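Local atomic coordinates of carboxypeptidase 1 (Deinococcus radiodurans str. R1, PDB entry 5GIV), a protein that probably releases amino acids one after another from the C-terminus of peptides, with broad specificity, as a metallocarboxypeptidase of the M32 family that binds zinc. Residues 35-40 with 229-234; 235-240 with 247-252; 268-273 with 294-299; 303-308 with 428-433. One frame throughout, in Å; residues are numbered along the deposited sequence.

Contact 1 of 4, residues 35-40 with 229-234; sequences STFLPA and RQDLTH
Where helix 8-36 ends, T36 and F37 lie against D231 of strand 230-232 and T233 just after it; the strand is an outer one, within this chain, of the small three-stranded mixed sheet beside the zinc-binding helix 257-275. The buried surface is modest, 181 Å², and is carried by a few van der Waals meetings. T36 and T233 touch methyl to methyl, the side chains set obliquely: T36 CG2 lies 3.4 Å from T233 CG2. In both threonines OG1 sits between the backbone N and the carbonyl carbon (chi1 54° in T36), which leaves CG2 beside the N and turned into the contact. The hydroxyls work in other directions, T36 OG1 bonding to W32 O and T233 OG1 to H235 O and to T249 OG1. The methyl of T233 also rests on a carbonyl of the last helical turn, CG2 to S35 O being 3.4 Å. F37, the first residue to leave helical geometry, sends its ring edge toward the carboxylate, with the two planes 81° apart; CZ stands 3.8 Å from D231 OD1. At the subunit boundary the same ring stacks on F37 of the second subunit. The carboxylate is fixed by a side-on grip from R229: NE reaches D231 OD2 on its syn lone pair at 2.8 Å. An alanine in place of D231 would probably leave the guanidinium of R229 without the acid it grips and open a gap at the rim of the F37 ring. The second arm of the grip, R229 NH2 to D231 OD1 at 2.6 Å, is nearly straight (176°) and lies in the guanidinium plane.

Contact 2 of 4, residues 235-240 with 247-252; sequences HPFMTR and RITTRV
T249 OG1 is held by F237 N, which donates to it over 3.0 Å at a bent 137°, and by T233 OG1 in a second hydrogen bond. Its position between the backbone N and the carbonyl carbon (chi1 64°) also brings it over one face of the F237 ring, 3.1 Å from CD1. The methyl covers the same ring, with T249 CG2 4.2 Å from the F237 ring centroid and 26° off the normal. An alanine here would probably leave F237 N without its side-chain acceptor, T233 OG1 without this partner, and the phenyl ring less firmly held. Backbone bonds extend the pairing: T249 N reaches F237 O at 2.9 Å. The segments belong to a beta hairpin of strands 238-242 and 245-250, in which T239 and R247 form an antiparallel hydrogen-bonded pair and R247 N meets T239 O at 2.8 Å. M238 and I248 are the adjoining non-hydrogen-bonded pair; M238 CG touches I248 CG2 at 4.1 Å before the bent methionine chain turns toward E267 and H270. At the other end, R251 bends at chi3 and lays the centre of its guanidinium against the proline ring, P236 CD standing 4.1 Å from R251 CZ.

Contact 3 of 4, residues 268-273 with 294-299; sequences AGHALY and VHESQS. With ZN (zinc ion), chain G.
H270 and E296 meet at the zinc ion, each supplying one ligand atom: H270 NE2 binds the metal at 2.2 Å, and E296 OE2 does so at 2.2 Å. Three waters and H266 complete the shell. The shortest bond is to water 1, 2.0 Å from the zinc, and that water donates to the second carboxylate oxygen, E296 OE1, at 2.6 Å. Although CB of E296 starts away from the opposing helix, a bend at chi2 (75°) carries the carboxylate back to the metal. The second shell sets the rotation of the H270 ring. On its far edge ND1 donates to H295 ND1, 3.0 Å away at 153° and tilted out of both ring planes, and H295 NE2 in turn bonds to E274 OE1, making a chain of contacts that leads outward from the metal. One face of the H270 ring is covered by S299, whose CB sits 3.4 Å from the ring centroid; its OG also lies over that face and bonds to E296 O of its own helix from above the carbonyl plane. Y273 packs on H295, CD2 over the centre of one imidazole face, the ring planes oblique. Further out, the segment axes approach to 7.4 Å at 123°. G269 makes this closeness possible: its CA is 3.9 Å from S299 CA, and a CB there would collide with S299 CA and Q298 O. Two histidines of HExxH on helix 257-275 and a glutamate from the following helix 292-306 are the zinc ligand set of gluzincin metallopeptidases, in keeping with the M32 family.

Contact 4 of 4, residues 303-308 with 428-433; sequences ENLVGR and LSAQFY
L305 and V306, in a wider pi-type turn of helix 292-306, pack against S429, A430 and Y433 of helix 420-439, a buried helix-helix contact near the zinc site. Walking along 303-308, E303 comes first and serves its own side: its OE2 bonds to H266 ND1 and pairs with R300, so this acid braces a zinc ligand from the second shell, while its OE1 receives R308 NH2 at 3.0 Å with a nearly straight 167°. N304 reaches the other helix through a water bridge: ND2 donates to water 4 over 3.0 Å, and that water donates to S429 OG, again at 3.0 Å. S429 OG also bonds to N426 O of its own helix, which gives it two polar partners. L305 carries the contact. Its CD1 lies between S429 and Y433, closely against S429 O (3.0 Å) and 3.3 Å from Y433 CB; L305 CD1 also reaches A430 CB. Nearer the backbone, L305 CB lies over one face of the phenol ring, 4.3 Å from the Y433 centroid and 20° off the normal. The ring comes to this place because CG of Y433 is anti to the backbone N (chi1 -177°). V306 adds a lighter touch at the same ring, CG2 to Y433 CE1 at 4.2 Å. R308 closes the segment by folding its side chain back: besides the bond to E303, its NE donates to N304 OD1 at 3.0 Å, holding the amide whose ND2 grips the water.

How the contacts relate
From the N terminus, contact 1 closes the longest loop, bringing the end of helix 8-36 to strand 230-232 across 188 residues, 141 of them helical. Contact 2 follows at once as a tight hairpin, then contact 3 spans 20 residues and contact 4 spans 119. All four lie in series; none nests within or crosses another. They still form a continuous path: D231 O and R229 O bond to the backbone of strand 245-250, M238 CE packs on H270 and H295, and S297 touches S429, L428 and F432. Sheet, zinc helices and helix 420-439 are thereby joined, helix 292-306 serving both contact 3 and contact 4.

Contact 1 of 4, residues 35-40 with 229-234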
loop_
_atom_site.group_PDB
_atom_site.type_symbol
_atom_site.label_atom_id
_atom_site.label_comp_id
_atom_site.label_asym_id
_atom_site.label_seq_id
_atom_site.Cartn_x
_atom_site.Cartn_y
_atom_site.Cartn_z
ATOM N N SER A 35 2.187 -0.439 -8.440
ATOM C CA SER A 35 3.433 -0.985 -8.957
ATOM C C SER A 35 3.977 -2.147 -8.139
ATOM O O SER A 35 4.849 -2.864 -8.623
ATOM C CB SER A 35 4.499 0.111 -9.016
ATOM O OG SER A 35 4.094 1.137 -9.897
ATOM N N THR A 36 3.517 -2.339 -6.906
ATOM C CA THR A 36 4.098 -3.347 -6.031
ATOM C C THR A 36 3.173 -4.528 -5.792
ATOM O O THR A 36 3.584 -5.676 -5.958
ATOM C CB THR A 36 4.490 -2.727 -4.684
ATOM O OG1 THR A 36 3.351 -2.068 -4.116
ATOM C CG2 THR A 36 5.607 -1.714 -4.864
ATOM N N PHE A 37 1.945 -4.283 -5.340
ATOM C CA PHE A 37 1.119 -5.362 -4.824
ATOM C C PHE A 37 -0.256 -5.491 -5.468
ATOM O O PHE A 37 -0.949 -6.471 -5.185
ATOM C CB PHE A 37 0.963 -5.206 -3.304
ATOM C CG PHE A 37 2.287 -5.229 -2.571
ATOM C CD1 PHE A 37 3.051 -6.388 -2.533
ATOM C CD2 PHE A 37 2.778 -4.090 -1.946
ATOM C CE1 PHE A 37 4.276 -6.414 -1.875
ATOM C CE2 PHE A 37 3.995 -4.112 -1.288
ATOM C CZ PHE A 37 4.742 -5.273 -1.248
ATOM N N LEU A 38 -0.661 -4.571 -6.327
ATOM C CA LEU A 38 -1.977 -4.641 -6.930
ATOM C C LEU A 38 -2.164 -5.974 -7.644
ATOM O O LEU A 38 -1.342 -6.332 -8.497
ATOM C CB LEU A 38 -2.154 -3.497 -7.914
ATOM C CG LEU A 38 -3.554 -3.365 -8.499
ATOM C CD1 LEU A 38 -4.528 -2.954 -7.388
ATOM C CD2 LEU A 38 -3.573 -2.380 -9.674
ATOM N N PRO A 39 -3.194 -6.745 -7.314
ATOM C CA PRO A 39 -3.441 -7.997 -8.041
ATOM C C PRO A 39 -3.836 -7.739 -9.491
ATOM O O PRO A 39 -4.348 -6.676 -9.852
ATOM C CB PRO A 39 -4.582 -8.653 -7.251
ATOM C CG PRO A 39 -4.496 -8.011 -5.877
ATOM C CD PRO A 39 -4.045 -6.610 -6.122
ATOM N N ALA A 40 -3.629 -8.774 -10.316
ATOM C CA ALA A 40 -3.764 -8.630 -11.766
ATOM C C ALA A 40 -5.167 -8.197 -12.177
ATOM O O ALA A 40 -5.325 -7.392 -13.100
ATOM C CB ALA A 40 -3.387 -9.940 -12.453
ATOM N N ARG A 229 10.880 2.757 3.201
ATOM C CA ARG A 229 11.090 1.325 3.037
ATOM C C ARG A 229 11.416 1.077 1.572
ATOM O O ARG A 229 11.274 1.966 0.727
ATOM C CB ARG A 229 9.861 0.513 3.477
ATOM C CG ARG A 229 8.577 0.887 2.764
ATOM C CD ARG A 229 7.442 -0.110 3.054
ATOM N NE ARG A 229 7.696 -1.435 2.487
ATOM C CZ ARG A 229 8.115 -2.479 3.189
ATOM N NH1 ARG A 229 8.327 -2.374 4.496
ATOM N NH2 ARG A 229 8.332 -3.633 2.581
ATOM N N GLN A 230 11.835 -0.155 1.281
ATOM C CA GLN A 230 12.168 -0.596 -0.067
ATOM C C GLN A 230 11.376 -1.855 -0.405
ATOM O O GLN A 230 11.151 -2.705 0.459
ATOM C CB GLN A 230 13.680 -0.876 -0.217
ATOM C CG GLN A 230 14.083 -1.313 -1.632
ATOM C CD GLN A 230 15.586 -1.551 -1.806
ATOM O OE1 GLN A 230 16.189 -1.059 -2.760
ATOM N NE2 GLN A 230 16.188 -2.304 -0.895
ATOM N N ASP A 231 10.965 -1.973 -1.668
ATOM C CA ASP A 231 10.283 -3.162 -2.163
ATOM C C ASP A 231 10.756 -3.454 -3.583
ATOM O O ASP A 231 11.464 -2.656 -4.200
ATOM C CB ASP A 231 8.760 -2.993 -2.127
ATOM C CG ASP A 231 8.225 -2.791 -0.716
ATOM O OD1 ASP A 231 8.017 -3.800 -0.016
ATOM O OD2 ASP A 231 8.024 -1.626 -0.298
ATOM N N LEU A 232 10.335 -4.602 -4.107
ATOM C CA LEU A 232 10.708 -5.042 -5.447
ATOM C C LEU A 232 9.633 -4.665 -6.455
ATOM O O LEU A 232 8.439 -4.834 -6.195
ATOM C CB LEU A 232 10.929 -6.551 -5.484
ATOM C CG LEU A 232 12.114 -7.104 -4.711
ATOM C CD1 LEU A 232 12.199 -8.606 -4.866
ATOM C CD2 LEU A 232 13.365 -6.473 -5.264
ATOM N N THR A 233 10.060 -4.153 -7.607
ATOM C CA THR A 233 9.143 -3.856 -8.699
ATOM C C THR A 233 9.851 -4.131 -10.022
ATOM O O THR A 233 11.038 -4.468 -10.061
ATOM C CB THR A 233 8.620 -2.418 -8.643
ATOM O OG1 THR A 233 9.706 -1.500 -8.807
ATOM C CG2 THR A 233 7.915 -2.156 -7.329
ATOM N N HIS A 234 9.104 -3.974 -11.116
ATOM C CA HIS A 234 9.696 -4.147 -12.435
ATOM C C HIS A 234 10.701 -3.037 -12.717
ATOM O O HIS A 234 11.767 -3.287 -13.289
ATOM C CB HIS A 234 8.582 -4.166 -13.493
ATOM C CG HIS A 234 9.019 -4.632 -14.853
ATOM N ND1 HIS A 234 10.201 -5.312 -15.073
ATOM C CD2 HIS A 234 8.408 -4.544 -16.061
ATOM C CE1 HIS A 234 10.306 -5.609 -16.357
ATOM N NE2 HIS A 234 9.232 -5.154 -16.979
#

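Contact 2 of 4, residues 235-240 with 247-252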
loop_
_atom_site.group_PDB
_atom_site.type_symbol
_atom_site.label_atom_id
_atom_site.label_comp_id
_atom_site.label_asym_id
_atom_site.label_seq_id
_atom_site.Cartn_x
_atom_site.Cartn_y
_atom_site.Cartn_z
ATOM N N HIS A 235 10.383 -1.808 -12.309
ATOM C CA HIS A 235 11.237 -0.646 -12.538
ATOM C C HIS A 235 11.525 0.085 -11.233
ATOM O O HIS A 235 10.578 0.519 -10.547
ATOM C CB HIS A 235 10.600 0.293 -13.561
ATOM C CG HIS A 235 10.359 -0.357 -14.884
ATOM N ND1 HIS A 235 11.381 -0.638 -15.768
ATOM C CD2 HIS A 235 9.224 -0.815 -15.462
ATOM C CE1 HIS A 235 10.881 -1.221 -16.843
ATOM N NE2 HIS A 235 9.575 -1.344 -16.682
ATOM N N PRO A 236 12.788 0.211 -10.832
ATOM C CA PRO A 236 13.110 0.970 -9.617
ATOM C C PRO A 236 12.616 2.408 -9.711
ATOM O O PRO A 236 12.699 3.043 -10.763
ATOM C CB PRO A 236 14.641 0.918 -9.565
ATOM C CG PRO A 236 15.011 -0.275 -10.351
ATOM C CD PRO A 236 13.986 -0.389 -11.443
ATOM N N PHE A 237 12.117 2.929 -8.591
ATOM C CA PHE A 237 11.690 4.322 -8.527
ATOM C C PHE A 237 11.658 4.766 -7.071
ATOM O O PHE A 237 11.821 3.964 -6.150
ATOM C CB PHE A 237 10.327 4.525 -9.196
ATOM C CG PHE A 237 9.205 3.778 -8.536
ATOM C CD1 PHE A 237 8.891 2.487 -8.923
ATOM C CD2 PHE A 237 8.447 4.376 -7.534
ATOM C CE1 PHE A 237 7.845 1.796 -8.322
ATOM C CE2 PHE A 237 7.410 3.687 -6.923
ATOM C CZ PHE A 237 7.111 2.392 -7.320
ATOM N N MET A 238 11.458 6.064 -6.880
ATOM C CA MET A 238 11.281 6.667 -5.568
ATOM C C MET A 238 9.956 7.410 -5.555
ATOM O O MET A 238 9.575 8.034 -6.551
ATOM C CB MET A 238 12.446 7.613 -5.234
ATOM C CG MET A 238 12.370 8.329 -3.878
ATOM S SD MET A 238 11.542 9.936 -3.941
ATOM C CE MET A 238 12.758 10.865 -4.823
ATOM N N THR A 239 9.244 7.333 -4.433
ATOM C CA THR A 239 7.953 7.997 -4.335
ATOM C C THR A 239 7.716 8.424 -2.894
ATOM O O THR A 239 8.084 7.711 -1.956
ATOM C CB THR A 239 6.813 7.081 -4.832
ATOM O OG1 THR A 239 5.555 7.760 -4.733
ATOM C CG2 THR A 239 6.753 5.779 -4.044
ATOM N N ARG A 240 7.092 9.585 -2.731
ATOM C CA ARG A 240 6.813 10.152 -1.418
ATOM C C ARG A 240 5.333 9.917 -1.110
ATOM O O ARG A 240 4.460 10.508 -1.754
ATOM C CB ARG A 240 7.126 11.647 -1.405
ATOM C CG ARG A 240 6.736 12.362 -0.112
ATOM C CD ARG A 240 7.005 13.863 -0.195
ATOM N NE ARG A 240 8.334 14.305 0.226
ATOM C CZ ARG A 240 8.776 14.297 1.475
ATOM N NH1 ARG A 240 8.001 13.845 2.439
ATOM N NH2 ARG A 240 9.997 14.751 1.761
ATOM N N ARG A 247 9.484 6.196 -0.052
ATOM C CA ARG A 247 9.707 4.793 -0.373
ATOM C C ARG A 247 10.493 4.633 -1.669
ATOM O O ARG A 247 10.382 5.438 -2.597
ATOM C CB ARG A 247 8.374 4.057 -0.466
ATOM C CG ARG A 247 7.506 4.298 0.759
ATOM C CD ARG A 247 6.387 3.276 0.885
ATOM N NE ARG A 247 5.541 3.569 2.038
ATOM C CZ ARG A 247 4.411 2.929 2.333
ATOM N NH1 ARG A 247 3.970 1.939 1.565
ATOM N NH2 ARG A 247 3.723 3.282 3.405
ATOM N N ILE A 248 11.280 3.557 -1.724
ATOM C CA ILE A 248 12.100 3.248 -2.881
ATOM C C ILE A 248 11.832 1.805 -3.294
ATOM O O ILE A 248 11.378 0.980 -2.500
ATOM C CB ILE A 248 13.611 3.474 -2.600
ATOM C CG1 ILE A 248 14.108 2.542 -1.499
ATOM C CG2 ILE A 248 13.883 4.916 -2.190
ATOM C CD1 ILE A 248 15.599 2.623 -1.308
ATOM N N THR A 249 12.087 1.513 -4.565
ATOM C CA THR A 249 11.959 0.157 -5.072
ATOM C C THR A 249 13.186 -0.172 -5.904
ATOM O O THR A 249 13.833 0.716 -6.466
ATOM C CB THR A 249 10.678 -0.038 -5.906
ATOM O OG1 THR A 249 10.728 0.792 -7.073
ATOM C CG2 THR A 249 9.437 0.310 -5.083
ATOM N N THR A 250 13.499 -1.462 -5.977
ATOM C CA THR A 250 14.662 -1.942 -6.703
ATOM C C THR A 250 14.272 -3.202 -7.466
ATOM O O THR A 250 13.151 -3.713 -7.342
ATOM C CB THR A 250 15.844 -2.202 -5.755
ATOM O OG1 THR A 250 17.053 -2.352 -6.513
ATOM C CG2 THR A 250 15.597 -3.463 -4.905
ATOM N N ARG A 251 15.207 -3.685 -8.283
ATOM C CA ARG A 251 15.006 -4.870 -9.107
ATOM C C ARG A 251 16.243 -5.743 -9.014
ATOM O O ARG A 251 17.362 -5.241 -9.143
ATOM C CB ARG A 251 14.728 -4.467 -10.553
ATOM C CG ARG A 251 14.960 -5.541 -11.568
ATOM C CD ARG A 251 15.071 -4.894 -12.939
ATOM N NE ARG A 251 16.177 -3.936 -12.997
ATOM C CZ ARG A 251 16.222 -2.896 -13.827
ATOM N NH1 ARG A 251 15.212 -2.669 -14.667
ATOM N NH2 ARG A 251 17.271 -2.080 -13.813
ATOM N N VAL A 252 16.052 -7.039 -8.777
ATOM C CA VAL A 252 17.151 -7.944 -8.468
ATOM C C VAL A 252 17.331 -8.943 -9.600
ATOM O O VAL A 252 16.366 -9.586 -10.027
ATOM C CB VAL A 252 16.916 -8.678 -7.141
ATOM C CG1 VAL A 252 18.149 -9.518 -6.782
ATOM C CG2 VAL A 252 16.592 -7.679 -6.052
#

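Contact 3 of 4, residues 268-273 with 294-299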
loop_
_atom_site.group_PDB
_atom_site.type_symbol
_atom_site.label_atom_id
_atom_site.label_comp_id
_atom_site.label_asym_id
_atom_site.label_seq_id
_atom_site.Cartn_x
_atom_site.Cartn_y
_atom_site.Cartn_z
ATOM N N ALA A 268 17.876 5.402 -3.441
ATOM C CA ALA A 268 18.125 5.924 -2.103
ATOM C C ALA A 268 18.619 7.361 -2.168
ATOM O O ALA A 268 18.251 8.191 -1.329
ATOM C CB ALA A 268 19.131 5.040 -1.363
ATOM N N GLY A 269 19.443 7.677 -3.171
ATOM C CA GLY A 269 19.893 9.048 -3.344
ATOM C C GLY A 269 18.737 10.001 -3.564
ATOM O O GLY A 269 18.677 11.079 -2.968
ATOM N N HIS A 270 17.816 9.631 -4.456
ATOM C CA HIS A 270 16.571 10.380 -4.582
ATOM C C HIS A 270 15.899 10.538 -3.227
ATOM O O HIS A 270 15.452 11.629 -2.864
ATOM C CB HIS A 270 15.619 9.687 -5.564
ATOM C CG HIS A 270 15.972 9.883 -7.006
ATOM N ND1 HIS A 270 16.161 11.131 -7.568
ATOM C CD2 HIS A 270 16.160 8.988 -8.007
ATOM C CE1 HIS A 270 16.444 10.994 -8.851
ATOM N NE2 HIS A 270 16.444 9.706 -9.142
ATOM N N ALA A 271 15.819 9.447 -2.462
ATOM C CA ALA A 271 15.048 9.470 -1.224
ATOM C C ALA A 271 15.744 10.294 -0.151
ATOM O O ALA A 271 15.081 10.964 0.653
ATOM C CB ALA A 271 14.806 8.048 -0.723
ATOM N N LEU A 272 17.078 10.250 -0.119
ATOM C CA LEU A 272 17.817 11.065 0.838
ATOM C C LEU A 272 17.489 12.536 0.657
ATOM O O LEU A 272 17.265 13.259 1.635
ATOM C CB LEU A 272 19.310 10.828 0.668
ATOM C CG LEU A 272 19.802 9.492 1.201
ATOM C CD1 LEU A 272 21.227 9.262 0.768
ATOM C CD2 LEU A 272 19.684 9.502 2.734
ATOM N N TYR A 273 17.456 12.992 -0.595
ATOM C CA TYR A 273 17.068 14.361 -0.893
ATOM C C TYR A 273 15.726 14.696 -0.243
ATOM O O TYR A 273 15.612 15.677 0.500
ATOM C CB TYR A 273 17.036 14.547 -2.409
ATOM C CG TYR A 273 16.763 15.945 -2.893
ATOM C CD1 TYR A 273 16.652 17.014 -2.009
ATOM C CD2 TYR A 273 16.599 16.191 -4.241
ATOM C CE1 TYR A 273 16.393 18.291 -2.467
ATOM C CE2 TYR A 273 16.348 17.445 -4.705
ATOM C CZ TYR A 273 16.240 18.500 -3.821
ATOM O OH TYR A 273 15.983 19.758 -4.320
ATOM N N VAL A 294 18.383 18.703 -10.264
ATOM C CA VAL A 294 18.892 18.645 -8.901
ATOM C C VAL A 294 18.565 17.292 -8.284
ATOM O O VAL A 294 19.404 16.686 -7.608
ATOM C CB VAL A 294 18.334 19.809 -8.057
ATOM C CG1 VAL A 294 18.737 19.642 -6.601
ATOM C CG2 VAL A 294 18.841 21.124 -8.578
ATOM N N HIS A 295 17.356 16.781 -8.531
ATOM C CA HIS A 295 16.990 15.481 -7.972
ATOM C C HIS A 295 17.922 14.385 -8.474
ATOM O O HIS A 295 18.526 13.651 -7.682
ATOM C CB HIS A 295 15.535 15.148 -8.299
ATOM C CG HIS A 295 14.750 14.721 -7.103
ATOM N ND1 HIS A 295 15.071 13.601 -6.368
ATOM C CD2 HIS A 295 13.704 15.303 -6.469
ATOM C CE1 HIS A 295 14.242 13.499 -5.345
ATOM N NE2 HIS A 295 13.398 14.515 -5.386
ATOM N N GLU A 296 18.086 14.285 -9.794
ATOM C CA GLU A 296 18.971 13.279 -10.362
ATOM C C GLU A 296 20.430 13.515 -9.989
ATOM O O GLU A 296 21.242 12.588 -10.084
ATOM C CB GLU A 296 18.829 13.252 -11.880
ATOM C CG GLU A 296 19.568 12.105 -12.544
ATOM C CD GLU A 296 18.861 10.769 -12.366
ATOM O OE1 GLU A 296 19.194 9.826 -13.112
ATOM O OE2 GLU A 296 17.978 10.660 -11.485
ATOM N N SER A 297 20.792 14.740 -9.597
ATOM C CA SER A 297 22.152 14.974 -9.130
ATOM C C SER A 297 22.424 14.194 -7.862
ATOM O O SER A 297 23.563 13.791 -7.609
ATOM C CB SER A 297 22.385 16.465 -8.865
ATOM O OG SER A 297 21.816 16.857 -7.622
ATOM N N GLN A 298 21.388 13.965 -7.064
ATOM C CA GLN A 298 21.556 13.300 -5.785
ATOM C C GLN A 298 21.532 11.782 -5.930
ATOM O O GLN A 298 22.313 11.080 -5.276
ATOM C CB GLN A 298 20.479 13.801 -4.837
ATOM C CG GLN A 298 20.660 15.290 -4.578
ATOM C CD GLN A 298 22.113 15.616 -4.211
ATOM O OE1 GLN A 298 22.635 15.116 -3.213
ATOM N NE2 GLN A 298 22.762 16.453 -5.017
ATOM N N SER A 299 20.661 11.252 -6.787
ATOM C CA SER A 299 20.744 9.827 -7.083
ATOM C C SER A 299 22.102 9.484 -7.683
ATOM O O SER A 299 22.725 8.489 -7.302
ATOM C CB SER A 299 19.598 9.413 -8.003
ATOM O OG SER A 299 19.528 10.265 -9.121
HETATM ZN ZN ZN G . 16.813 8.856 -11.126
HETATM O O HOH W 1 17.291 7.994 -12.914
HETATM O O HOH W 2 15.052 7.225 -10.910
HETATM O O HOH W 3 14.523 9.599 -11.536
#

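Contact 4 of 4, residues 303-308 with 428-433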
loop_
_atom_site.group_PDB
_atom_site.type_symbol
_atom_site.label_atom_id
_atom_site.label_comp_id
_atom_site.label_asym_id
_atom_site.label_seq_id
_atom_site.Cartn_x
_atom_site.Cartn_y
_atom_site.Cartn_z
ATOM N N GLU A 303 24.965 7.140 -6.104
ATOM C CA GLU A 303 25.176 5.930 -6.891
ATOM C C GLU A 303 26.581 5.899 -7.486
ATOM O O GLU A 303 27.326 4.937 -7.275
ATOM C CB GLU A 303 24.128 5.818 -8.009
ATOM C CG GLU A 303 24.366 4.660 -8.981
ATOM C CD GLU A 303 23.706 4.841 -10.358
ATOM O OE1 GLU A 303 23.865 3.948 -11.214
ATOM O OE2 GLU A 303 23.027 5.865 -10.593
ATOM N N ASN A 304 26.965 6.953 -8.214
ATOM C CA ASN A 304 28.228 6.964 -8.968
ATOM C C ASN A 304 29.387 7.488 -8.125
ATOM O O ASN A 304 30.332 6.754 -7.824
ATOM C CB ASN A 304 28.085 7.811 -10.236
ATOM C CG ASN A 304 27.211 7.159 -11.296
ATOM O OD1 ASN A 304 27.015 5.940 -11.304
ATOM N ND2 ASN A 304 26.702 7.973 -12.215
ATOM N N LEU A 305 29.331 8.765 -7.756
ATOM C CA LEU A 305 30.469 9.390 -7.093
ATOM C C LEU A 305 30.843 8.633 -5.830
ATOM O O LEU A 305 32.027 8.433 -5.544
ATOM C CB LEU A 305 30.145 10.851 -6.782
ATOM C CG LEU A 305 30.146 11.726 -8.038
ATOM C CD1 LEU A 305 29.537 13.059 -7.735
ATOM C CD2 LEU A 305 31.556 11.910 -8.552
ATOM N N VAL A 306 29.850 8.190 -5.069
ATOM C CA VAL A 306 30.115 7.431 -3.857
ATOM C C VAL A 306 30.150 5.943 -4.182
ATOM O O VAL A 306 31.174 5.276 -3.984
ATOM C CB VAL A 306 29.062 7.741 -2.780
ATOM C CG1 VAL A 306 29.315 6.905 -1.514
ATOM C CG2 VAL A 306 29.055 9.233 -2.468
ATOM N N GLY A 307 29.041 5.429 -4.733
ATOM C CA GLY A 307 28.853 3.990 -4.822
ATOM C C GLY A 307 29.856 3.273 -5.701
ATOM O O GLY A 307 30.119 2.083 -5.502
ATOM N N ARG A 308 30.412 3.961 -6.695
ATOM C CA ARG A 308 31.366 3.339 -7.605
ATOM C C ARG A 308 32.797 3.782 -7.338
ATOM O O ARG A 308 33.689 3.508 -8.152
ATOM C CB ARG A 308 30.974 3.632 -9.055
ATOM C CG ARG A 308 29.635 3.018 -9.443
ATOM C CD ARG A 308 29.254 3.333 -10.880
ATOM N NE ARG A 308 27.831 3.095 -11.108
ATOM C CZ ARG A 308 27.306 1.930 -11.480
ATOM N NH1 ARG A 308 28.091 0.877 -11.691
ATOM N NH2 ARG A 308 25.993 1.825 -11.652
ATOM N N LEU A 428 25.432 17.925 -12.429
ATOM C CA LEU A 428 25.354 18.530 -11.105
ATOM C C LEU A 428 25.874 17.606 -10.012
ATOM O O LEU A 428 26.337 18.088 -8.973
ATOM C CB LEU A 428 23.913 18.946 -10.814
ATOM C CG LEU A 428 23.410 20.182 -11.557
ATOM C CD1 LEU A 428 21.967 20.473 -11.193
ATOM C CD2 LEU A 428 24.290 21.389 -11.236
ATOM N N SER A 429 25.837 16.288 -10.227
ATOM C CA SER A 429 26.293 15.361 -9.193
ATOM C C SER A 429 27.742 15.638 -8.802
ATOM O O SER A 429 28.071 15.703 -7.612
ATOM C CB SER A 429 26.123 13.911 -9.660
ATOM O OG SER A 429 26.999 13.586 -10.724
ATOM N N ALA A 430 28.624 15.802 -9.795
ATOM C CA ALA A 430 30.029 16.098 -9.506
ATOM C C ALA A 430 30.221 17.520 -8.985
ATOM O O ALA A 430 31.117 17.762 -8.167
ATOM C CB ALA A 430 30.887 15.876 -10.750
ATOM N N GLN A 431 29.420 18.472 -9.469
ATOM C CA GLN A 431 29.525 19.847 -8.994
ATOM C C GLN A 431 29.150 19.935 -7.520
ATOM O O GLN A 431 29.859 20.559 -6.725
ATOM C CB GLN A 431 28.646 20.761 -9.851
ATOM C CG GLN A 431 28.701 22.253 -9.515
ATOM C CD GLN A 431 28.063 23.125 -10.609
ATOM O OE1 GLN A 431 27.853 22.669 -11.732
ATOM N NE2 GLN A 431 27.748 24.382 -10.273
ATOM N N PHE A 432 28.035 19.305 -7.133
ATOM C CA PHE A 432 27.677 19.271 -5.719
ATOM C C PHE A 432 28.719 18.516 -4.911
ATOM O O PHE A 432 29.100 18.943 -3.817
ATOM C CB PHE A 432 26.305 18.627 -5.522
ATOM C CG PHE A 432 25.165 19.541 -5.815
ATOM C CD1 PHE A 432 25.039 20.745 -5.133
ATOM C CD2 PHE A 432 24.214 19.204 -6.760
ATOM C CE1 PHE A 432 23.992 21.596 -5.398
ATOM C CE2 PHE A 432 23.156 20.054 -7.029
ATOM C CZ PHE A 432 23.045 21.251 -6.352
ATOM N N TYR A 433 29.205 17.401 -5.442
ATOM C CA TYR A 433 30.122 16.577 -4.673
ATOM C C TYR A 433 31.418 17.319 -4.383
ATOM O O TYR A 433 31.908 17.295 -3.248
ATOM C CB TYR A 433 30.394 15.285 -5.424
ATOM C CG TYR A 433 31.282 14.334 -4.688
ATOM C CD1 TYR A 433 30.754 13.453 -3.757
ATOM C CD2 TYR A 433 32.658 14.310 -4.922
ATOM C CE1 TYR A 433 31.567 12.562 -3.081
ATOM C CE2 TYR A 433 33.480 13.425 -4.245
ATOM C CZ TYR A 433 32.927 12.553 -3.328
ATOM O OH TYR A 433 33.732 11.666 -2.655
HETATM O O HOH W 4 27.245 10.855 -11.827
#